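Local coordinates for protein deseasin MCP-01 (Pseudoalteromonas sp., PDB 3VV3) that degrades collagen as a serine protease of the subtilisin family, through a catalytic domain that carries bound calcium ions, at residues A[106-111]-A[264-269]; A[148-153]-A[179-184]; A[296-301]-A[322-327]. One frame throughout, in Å; residues are numbered along the deposited sequence.

Interaction 1: A[106-111]-A[264-269]; sequences GTHVSG and ATYSGT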
loop_
_atom_site.group_PDB
_atom_site.type_symbol
_atom_site.label_atom_id
_atom_site.label_comp_id
_atom_site.label_asym_id
_atom_site.label_seq_id
_atom_site.Cartn_x
_atom_site.Cartn_y
_atom_site.Cartn_z
ATOM N N GLY A 106 2.407 -1.104 -10.418
ATOM C CA GLY A 106 2.211 -1.959 -11.579
ATOM C C GLY A 106 3.497 -2.615 -12.034
ATOM O O GLY A 106 3.493 -3.738 -12.542
ATOM N N THR A 107 4.606 -1.908 -11.859
ATOM C CA THR A 107 5.909 -2.449 -12.235
ATOM C C THR A 107 6.311 -3.555 -11.275
ATOM O O THR A 107 6.914 -4.558 -11.671
ATOM C CB THR A 107 6.963 -1.343 -12.250
ATOM O OG1 THR A 107 6.591 -0.372 -13.233
ATOM C CG2 THR A 107 8.361 -1.905 -12.585
ATOM N N HIS A 108 5.956 -3.372 -10.009
ATOM C CA HIS A 108 6.247 -4.370 -8.990
ATOM C C HIS A 108 5.524 -5.686 -9.296
ATOM O O HIS A 108 6.146 -6.757 -9.316
ATOM C CB HIS A 108 5.878 -3.833 -7.599
ATOM C CG HIS A 108 6.501 -4.603 -6.476
ATOM N ND1 HIS A 108 5.953 -5.767 -5.980
ATOM C CD2 HIS A 108 7.628 -4.374 -5.758
ATOM C CE1 HIS A 108 6.717 -6.225 -5.001
ATOM N NE2 HIS A 108 7.738 -5.401 -4.847
ATOM N N VAL A 109 4.219 -5.618 -9.553
ATOM C CA VAL A 109 3.481 -6.837 -9.859
ATOM C C VAL A 109 3.984 -7.446 -11.174
ATOM O O VAL A 109 4.071 -8.667 -11.301
ATOM C CB VAL A 109 1.937 -6.639 -9.861
ATOM C CG1 VAL A 109 1.475 -6.038 -8.536
ATOM C CG2 VAL A 109 1.492 -5.766 -11.005
ATOM N N SER A 110 4.333 -6.596 -12.140
ATOM C CA SER A 110 4.879 -7.097 -13.403
ATOM C C SER A 110 6.156 -7.924 -13.214
ATOM O O SER A 110 6.322 -8.981 -13.831
ATOM C CB SER A 110 5.116 -5.946 -14.390
ATOM O OG SER A 110 3.891 -5.314 -14.729
ATOM N N GLY A 111 7.055 -7.446 -12.357
ATOM C CA GLY A 111 8.298 -8.158 -12.077
ATOM C C GLY A 111 8.078 -9.519 -11.432
ATOM O O GLY A 111 8.834 -10.460 -11.657
ATOM N N ALA A 264 12.283 -3.046 -4.946
ATOM C CA ALA A 264 11.712 -2.729 -3.649
ATOM C C ALA A 264 10.882 -3.887 -3.131
ATOM O O ALA A 264 10.396 -4.719 -3.900
ATOM C CB ALA A 264 10.860 -1.469 -3.738
ATOM N N THR A 265 10.720 -3.930 -1.815
ATOM C CA THR A 265 9.957 -4.985 -1.167
ATOM C C THR A 265 8.613 -4.426 -0.711
ATOM O O THR A 265 8.567 -3.449 0.045
ATOM C CB THR A 265 10.736 -5.563 0.028
ATOM O OG1 THR A 265 11.949 -6.153 -0.448
ATOM C CG2 THR A 265 9.922 -6.619 0.762
ATOM N N TYR A 266 7.530 -5.034 -1.193
ATOM C CA TYR A 266 6.163 -4.651 -0.832
ATOM C C TYR A 266 5.459 -5.856 -0.231
ATOM O O TYR A 266 5.811 -7.006 -0.510
ATOM C CB TYR A 266 5.334 -4.258 -2.068
ATOM C CG TYR A 266 5.696 -2.991 -2.822
ATOM C CD1 TYR A 266 6.877 -2.311 -2.595
ATOM C CD2 TYR A 266 4.828 -2.492 -3.790
ATOM C CE1 TYR A 266 7.179 -1.149 -3.316
ATOM C CE2 TYR A 266 5.120 -1.352 -4.502
ATOM C CZ TYR A 266 6.292 -0.685 -4.262
ATOM O OH TYR A 266 6.563 0.457 -4.985
ATOM N N SER A 267 4.425 -5.603 0.562
ATOM C CA SER A 267 3.599 -6.692 1.068
ATOM C C SER A 267 2.133 -6.417 0.780
ATOM O O SER A 267 1.674 -5.281 0.885
ATOM C CB SER A 267 3.806 -6.873 2.576
ATOM O OG SER A 267 5.170 -7.113 2.869
ATOM N N GLY A 268 1.398 -7.454 0.397
ATOM C CA GLY A 268 -0.035 -7.318 0.206
ATOM C C GLY A 268 -0.598 -8.456 -0.618
ATOM O O GLY A 268 0.147 -9.226 -1.230
ATOM N N THR A 269 -1.917 -8.586 -0.630
ATOM C CA THR A 269 -2.535 -9.516 -1.561
ATOM C C THR A 269 -2.227 -9.103 -3.008
ATOM O O THR A 269 -2.285 -9.932 -3.912
ATOM C CB THR A 269 -4.057 -9.639 -1.333
ATOM O OG1 THR A 269 -4.655 -8.338 -1.299
ATOM C CG2 THR A 269 -4.325 -10.339 -0.006
#
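His-108 and Tyr-266 lie one upon the other as an offset stack, with ring centroids 4.1 Å apart and planes only 5° from parallel. The two side chains run past each other in opposite directions. The imidazole therefore covers the root of the tyrosine as well as its ring: Tyr-266 CG sits over one face of the histidine, 3.8 Å from His-108 NE2, while the CD2 corner of His-108 lies above the middle of the phenol ring. Tyr-266 CB extends the same face contact as a CH-pi interaction, 4.0 Å from the centroid of the His-108 ring. The histidine reaches the strand because its CG is anti to the backbone N (chi1 -163°), which swings the ring out from the 106-111 segment of helix 105-114, whose axis runs nearly perpendicular to that of 264-266.

At the edge of the imidazole, His-108 NE2 donates to Ala-264 O at 2.9 Å. The acceptor is close to the ring plane, but the N-H meets it at a bent 136° and approaches from above the carbonyl plane. Val-258 of the neighbouring strand 254-258 and Met-271 of helix 269-284 both touch the His-108 and Tyr-266 side chains.

In this way the contact ties a helix of the subtilisin-like core to the antiparallel pair 254-258/262-266, just ahead of the helix that Gly-268 N-caps. Chemically, the stack and the NE2 bond together are likely to hold the buried imidazole against turning about CB-CG, and the direction of the bond implies that NE2 carries a proton.

Interaction 2: A[148-153]-A[179-184]; sequences GAIKCI and SQALAD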
loop_
_atom_site.group_PDB
_atom_site.type_symbol
_atom_site.label_atom_id
_atom_site.label_comp_id
_atom_site.label_asym_id
_atom_site.label_seq_id
_atom_site.Cartn_x
_atom_site.Cartn_y
_atom_site.Cartn_z
ATOM N N GLY A 148 -12.486 3.432 -15.626
ATOM C CA GLY A 148 -11.136 3.197 -16.114
ATOM C C GLY A 148 -10.764 1.721 -16.133
ATOM O O GLY A 148 -10.198 1.221 -17.105
ATOM N N ALA A 149 -11.075 1.014 -15.051
ATOM C CA ALA A 149 -10.774 -0.410 -14.977
ATOM C C ALA A 149 -11.521 -1.141 -16.084
ATOM O O ALA A 149 -10.991 -2.057 -16.690
ATOM C CB ALA A 149 -11.166 -0.965 -13.621
ATOM N N ILE A 150 -12.754 -0.727 -16.347
ATOM C CA ILE A 150 -13.528 -1.343 -17.434
ATOM C C ILE A 150 -12.904 -1.070 -18.809
ATOM O O ILE A 150 -12.837 -1.962 -19.662
ATOM C CB ILE A 150 -15.014 -0.906 -17.383
ATOM C CG1 ILE A 150 -15.704 -1.543 -16.173
ATOM C CG2 ILE A 150 -15.738 -1.307 -18.651
ATOM C CD1 ILE A 150 -17.068 -0.925 -15.849
ATOM N N LYS A 151 -12.428 0.152 -19.029
ATOM C CA LYS A 151 -11.728 0.455 -20.272
ATOM C C LYS A 151 -10.538 -0.485 -20.450
ATOM O O LYS A 151 -10.268 -0.948 -21.556
ATOM C CB LYS A 151 -11.266 1.914 -20.322
ATOM C CG LYS A 151 -12.400 2.908 -20.494
ATOM C CD LYS A 151 -11.912 4.358 -20.385
ATOM C CE LYS A 151 -11.131 4.802 -21.606
ATOM N NZ LYS A 151 -10.751 6.253 -21.488
ATOM N N CYS A 152 -9.831 -0.763 -19.359
ATOM C CA CYS A 152 -8.696 -1.686 -19.397
ATOM C C CYS A 152 -9.118 -3.101 -19.760
ATOM O O CYS A 152 -8.509 -3.737 -20.620
ATOM C CB CYS A 152 -7.958 -1.697 -18.054
ATOM S SG CYS A 152 -6.938 -0.222 -17.801
ATOM N N ILE A 153 -10.148 -3.601 -19.092
ATOM C CA ILE A 153 -10.624 -4.952 -19.377
ATOM C C ILE A 153 -11.089 -5.073 -20.829
ATOM O O ILE A 153 -10.701 -6.002 -21.533
ATOM C CB ILE A 153 -11.728 -5.391 -18.392
ATOM C CG1 ILE A 153 -11.177 -5.374 -16.963
ATOM C CG2 ILE A 153 -12.260 -6.780 -18.766
ATOM C CD1 ILE A 153 -12.240 -5.397 -15.879
ATOM N N SER A 179 -20.584 -3.485 -9.143
ATOM C CA SER A 179 -20.900 -2.760 -10.370
ATOM C C SER A 179 -21.338 -3.744 -11.442
ATOM O O SER A 179 -20.600 -4.664 -11.784
ATOM C CB SER A 179 -19.676 -1.983 -10.870
ATOM O OG SER A 179 -19.821 -1.644 -12.243
ATOM N N GLN A 180 -22.534 -3.546 -11.984
ATOM C CA GLN A 180 -23.008 -4.401 -13.059
ATOM C C GLN A 180 -22.157 -4.220 -14.310
ATOM O O GLN A 180 -21.938 -5.172 -15.065
ATOM C CB GLN A 180 -24.478 -4.114 -13.384
ATOM C CG GLN A 180 -25.087 -5.156 -14.308
ATOM C CD GLN A 180 -25.059 -6.546 -13.696
ATOM O OE1 GLN A 180 -25.660 -6.789 -12.650
ATOM N NE2 GLN A 180 -24.367 -7.470 -14.355
ATOM N N ALA A 181 -21.705 -2.990 -14.550
ATOM C CA ALA A 181 -20.860 -2.709 -15.704
ATOM C C ALA A 181 -19.548 -3.477 -15.603
ATOM O O ALA A 181 -19.062 -4.019 -16.596
ATOM C CB ALA A 181 -20.594 -1.206 -15.837
ATOM N N LEU A 182 -18.970 -3.524 -14.404
ATOM C CA LEU A 182 -17.720 -4.267 -14.217
ATOM C C LEU A 182 -17.966 -5.778 -14.316
ATOM O O LEU A 182 -17.198 -6.504 -14.965
ATOM C CB LEU A 182 -17.048 -3.892 -12.888
ATOM C CG LEU A 182 -15.715 -4.582 -12.570
ATOM C CD1 LEU A 182 -14.788 -4.509 -13.778
ATOM C CD2 LEU A 182 -15.063 -3.920 -11.350
ATOM N N ALA A 183 -19.032 -6.254 -13.680
ATOM C CA ALA A 183 -19.413 -7.662 -13.810
ATOM C C ALA A 183 -19.536 -8.046 -15.290
ATOM O O ALA A 183 -19.082 -9.114 -15.714
ATOM C CB ALA A 183 -20.720 -7.924 -13.085
ATOM N N ASP A 184 -20.167 -7.172 -16.068
ATOM C CA ASP A 184 -20.404 -7.437 -17.484
ATOM C C ASP A 184 -19.101 -7.457 -18.282
ATOM O O ASP A 184 -18.952 -8.249 -19.213
ATOM C CB ASP A 184 -21.348 -6.390 -18.078
ATOM C CG ASP A 184 -22.793 -6.566 -17.632
ATOM O OD1 ASP A 184 -23.116 -7.565 -16.955
ATOM O OD2 ASP A 184 -23.612 -5.686 -17.967
#
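Ile-150 and Ile-153 meet Ala-181 and Leu-182 mainly through aliphatic groups, and the flat groups of 179-184, the Gln-180 amide and the Asp-184 carboxylate, lie apart from them and pair with each other. Gln-180 NE2 donates in its own amide plane to Asp-184 OD1 at 2.9 Å, but it comes onto the carboxylate from above its plane.

The apolar seam is carried by branch ends. Ile-150 has CG1 anti to the carbonyl carbon (chi1 -70°), which sends CD1 across to the first turn of the other helix, 3.5 Å from Ala-181 CB and equally near Leu-182 N. That amide hydrogen is already engaged, since Leu-182 N donates to Ser-179 OG at 3.0 Å, the N-cap bond of helix 180-191. Leu-182 comes over obliquely, its CD1 3.9 Å from Ile-150 CG1. The Leu-182 side chain crosses that of Ile-153 at about a right angle, and there Ile-153 CD1 and Leu-182 CD1 are 3.4 Å apart, tighter than ordinary van der Waals contact. Cutting Ile-150 back to an alanine is likely to open a gap beside Ala-181 CB and leave Leu-182 with Ile-153 as its remaining close neighbour from 148-153.

Cys-152 is bonded to Cys-135 by a disulfide, tying helix 146-161 to strand 131-136. The two helix segments run almost parallel, 14° apart, and flank strand 166-171 in sequence. Such side-by-side helices of successive beta-alpha-beta crossovers, covering a parallel sheet, are characteristic of the subtilisin alpha/beta fold.

Interaction 3: A[296-301]-A[322-327]; sequences KELLMS and NQALID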
loop_
_atom_site.group_PDB
_atom_site.type_symbol
_atom_site.label_atom_id
_atom_site.label_comp_id
_atom_site.label_asym_id
_atom_site.label_seq_id
_atom_site.Cartn_x
_atom_site.Cartn_y
_atom_site.Cartn_z
ATOM N N LYS A 296 -8.101 -22.498 -13.944
ATOM C CA LYS A 296 -8.386 -22.013 -12.605
ATOM C C LYS A 296 -8.374 -23.160 -11.607
ATOM O O LYS A 296 -7.718 -23.078 -10.569
ATOM C CB LYS A 296 -9.739 -21.304 -12.564
ATOM C CG LYS A 296 -10.207 -20.968 -11.141
ATOM C CD LYS A 296 -11.506 -20.164 -11.165
ATOM C CE LYS A 296 -12.157 -20.089 -9.785
ATOM N NZ LYS A 296 -13.442 -19.349 -9.847
ATOM N N GLU A 297 -9.095 -24.229 -11.928
ATOM C CA GLU A 297 -9.227 -25.355 -11.006
ATOM C C GLU A 297 -7.900 -26.079 -10.835
ATOM O O GLU A 297 -7.601 -26.597 -9.756
ATOM C CB GLU A 297 -10.336 -26.312 -11.462
ATOM C CG GLU A 297 -11.728 -25.693 -11.367
ATOM C CD GLU A 297 -12.852 -26.709 -11.499
ATOM O OE1 GLU A 297 -12.658 -27.752 -12.165
ATOM O OE2 GLU A 297 -13.939 -26.454 -10.935
ATOM N N LEU A 298 -7.095 -26.098 -11.891
ATOM C CA LEU A 298 -5.783 -26.722 -11.818
ATOM C C LEU A 298 -4.862 -25.969 -10.854
ATOM O O LEU A 298 -4.151 -26.574 -10.049
ATOM C CB LEU A 298 -5.149 -26.796 -13.209
ATOM C CG LEU A 298 -3.757 -27.416 -13.283
ATOM C CD1 LEU A 298 -3.650 -28.292 -14.524
ATOM C CD2 LEU A 298 -2.697 -26.341 -13.291
ATOM N N LEU A 299 -4.869 -24.644 -10.944
ATOM C CA LEU A 299 -4.073 -23.829 -10.028
ATOM C C LEU A 299 -4.496 -24.079 -8.586
ATOM O O LEU A 299 -3.657 -24.199 -7.684
ATOM C CB LEU A 299 -4.186 -22.346 -10.402
ATOM C CG LEU A 299 -3.486 -22.000 -11.723
ATOM C CD1 LEU A 299 -3.961 -20.640 -12.276
ATOM C CD2 LEU A 299 -1.971 -22.026 -11.548
ATOM N N MET A 300 -5.805 -24.173 -8.368
ATOM C CA MET A 300 -6.342 -24.441 -7.037
ATOM C C MET A 300 -5.987 -25.845 -6.536
ATOM O O MET A 300 -5.486 -26.013 -5.426
ATOM C CB MET A 300 -7.857 -24.241 -7.035
ATOM C CG MET A 300 -8.255 -22.769 -7.205
ATOM S SD MET A 300 -10.003 -22.512 -7.551
ATOM C CE MET A 300 -10.770 -23.047 -6.016
ATOM N N SER A 301 -6.229 -26.851 -7.367
ATOM C CA SER A 301 -6.102 -28.232 -6.911
ATOM C C SER A 301 -4.652 -28.675 -6.794
ATOM O O SER A 301 -4.338 -29.555 -5.995
ATOM C CB SER A 301 -6.884 -29.181 -7.833
ATOM O OG SER A 301 -6.325 -29.203 -9.135
ATOM N N ASN A 322 5.198 -25.800 -9.619
ATOM C CA ASN A 322 5.765 -27.061 -10.085
ATOM C C ASN A 322 4.659 -28.089 -10.271
ATOM O O ASN A 322 4.543 -28.710 -11.334
ATOM C CB ASN A 322 6.828 -27.590 -9.117
ATOM C CG ASN A 322 7.477 -28.873 -9.624
ATOM O OD1 ASN A 322 7.929 -28.941 -10.769
ATOM N ND2 ASN A 322 7.502 -29.899 -8.780
ATOM N N GLN A 323 3.843 -28.279 -9.239
ATOM C CA GLN A 323 2.758 -29.252 -9.333
ATOM C C GLN A 323 1.739 -28.856 -10.404
ATOM O O GLN A 323 1.134 -29.712 -11.043
ATOM C CB GLN A 323 2.065 -29.460 -7.985
ATOM C CG GLN A 323 1.176 -30.707 -7.952
ATOM C CD GLN A 323 1.980 -32.002 -8.080
ATOM O OE1 GLN A 323 2.970 -32.202 -7.376
ATOM N NE2 GLN A 323 1.555 -32.884 -8.983
ATOM N N ALA A 324 1.551 -27.556 -10.600
ATOM C CA ALA A 324 0.626 -27.093 -11.619
ATOM C C ALA A 324 1.101 -27.545 -12.999
ATOM O O ALA A 324 0.307 -28.033 -13.803
ATOM C CB ALA A 324 0.500 -25.570 -11.576
ATOM N N LEU A 325 2.393 -27.366 -13.271
ATOM C CA LEU A 325 2.969 -27.768 -14.557
ATOM C C LEU A 325 2.889 -29.277 -14.735
ATOM O O LEU A 325 2.580 -29.768 -15.823
ATOM C CB LEU A 325 4.427 -27.319 -14.680
ATOM C CG LEU A 325 4.699 -25.927 -15.253
ATOM C CD1 LEU A 325 3.799 -24.867 -14.664
ATOM C CD2 LEU A 325 6.162 -25.547 -15.120
ATOM N N ILE A 326 3.196 -30.009 -13.672
ATOM C CA ILE A 326 3.094 -31.469 -13.712
ATOM C C ILE A 326 1.657 -31.906 -14.013
ATOM O O ILE A 326 1.409 -32.742 -14.893
ATOM C CB ILE A 326 3.549 -32.093 -12.381
ATOM C CG1 ILE A 326 5.039 -31.841 -12.159
ATOM C CG2 ILE A 326 3.222 -33.582 -12.341
ATOM C CD1 ILE A 326 5.531 -32.299 -10.796
ATOM N N ASP A 327 0.705 -31.331 -13.288
ATOM C CA ASP A 327 -0.695 -31.693 -13.470
ATOM C C ASP A 327 -1.248 -31.257 -14.827
ATOM O O ASP A 327 -2.259 -31.788 -15.281
ATOM C CB ASP A 327 -1.553 -31.126 -12.338
ATOM C CG ASP A 327 -1.271 -31.793 -10.998
ATOM O OD1 ASP A 327 -0.474 -32.757 -10.951
ATOM O OD2 ASP A 327 -1.860 -31.354 -9.989
HETATM O O HOH W 1 -4.441 -30.629 -10.180
#
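A single water bridges Ser-301 and Asp-327, lying 2.6 Å from Ser-301 OG and donating to Asp-327 OD2 at 2.7 Å. It spans the edge of a helix-helix packing in the C-terminal part of the subtilisin-like domain, where 296-301 and 322-327 cross at 129° with the short antiparallel pair 304-305/317-318 between them in the chain. The other carboxylate oxygen is held within its own helix: Gln-323 NE2 reaches Asp-327 OD1 at 2.8 Å from above the carboxylate plane. With a donor at each oxygen, the acid is probably fixed in rotation.

Away from the water the contact is apolar. Leu-298, its CG anti to the backbone N (chi1 179°), spreads its methyls along the partner helix. CD1 rests by the backbone of Asp-327, 3.8 Å from Asp-327 C, whereas CD2 packs 3.7 Å from Ala-324 CB. The small alanine also meets Val-283 of helix 269-284, and Leu-299 touches Ala-280 on that same helix, so the core helix backs both segments. Leu-299 CD2 lies 4.3 Å from Ala-324 CB.

Overall arrangement
The three contacts are separate, none touching another. Interaction 2 is nested along the chain within the loop that interaction 1 closes, and interaction 3 follows both. Interaction 1 lies 23 Å, centre to centre, from each of the others, whose own centres are 28 Å apart; nearest atoms come no closer than about 11 Å, between interactions 1 and 2. Interaction 1 is next to the probable Ser-His-Asp triad, which the Tyr-266 side chain approaches without touching. Interactions 1 and 3 fall on opposite sides of the chain's centre, yet both pack against helix 269-284. The side chain of Ala-324 in interaction 3 is about 12 Å from a bound calcium ion.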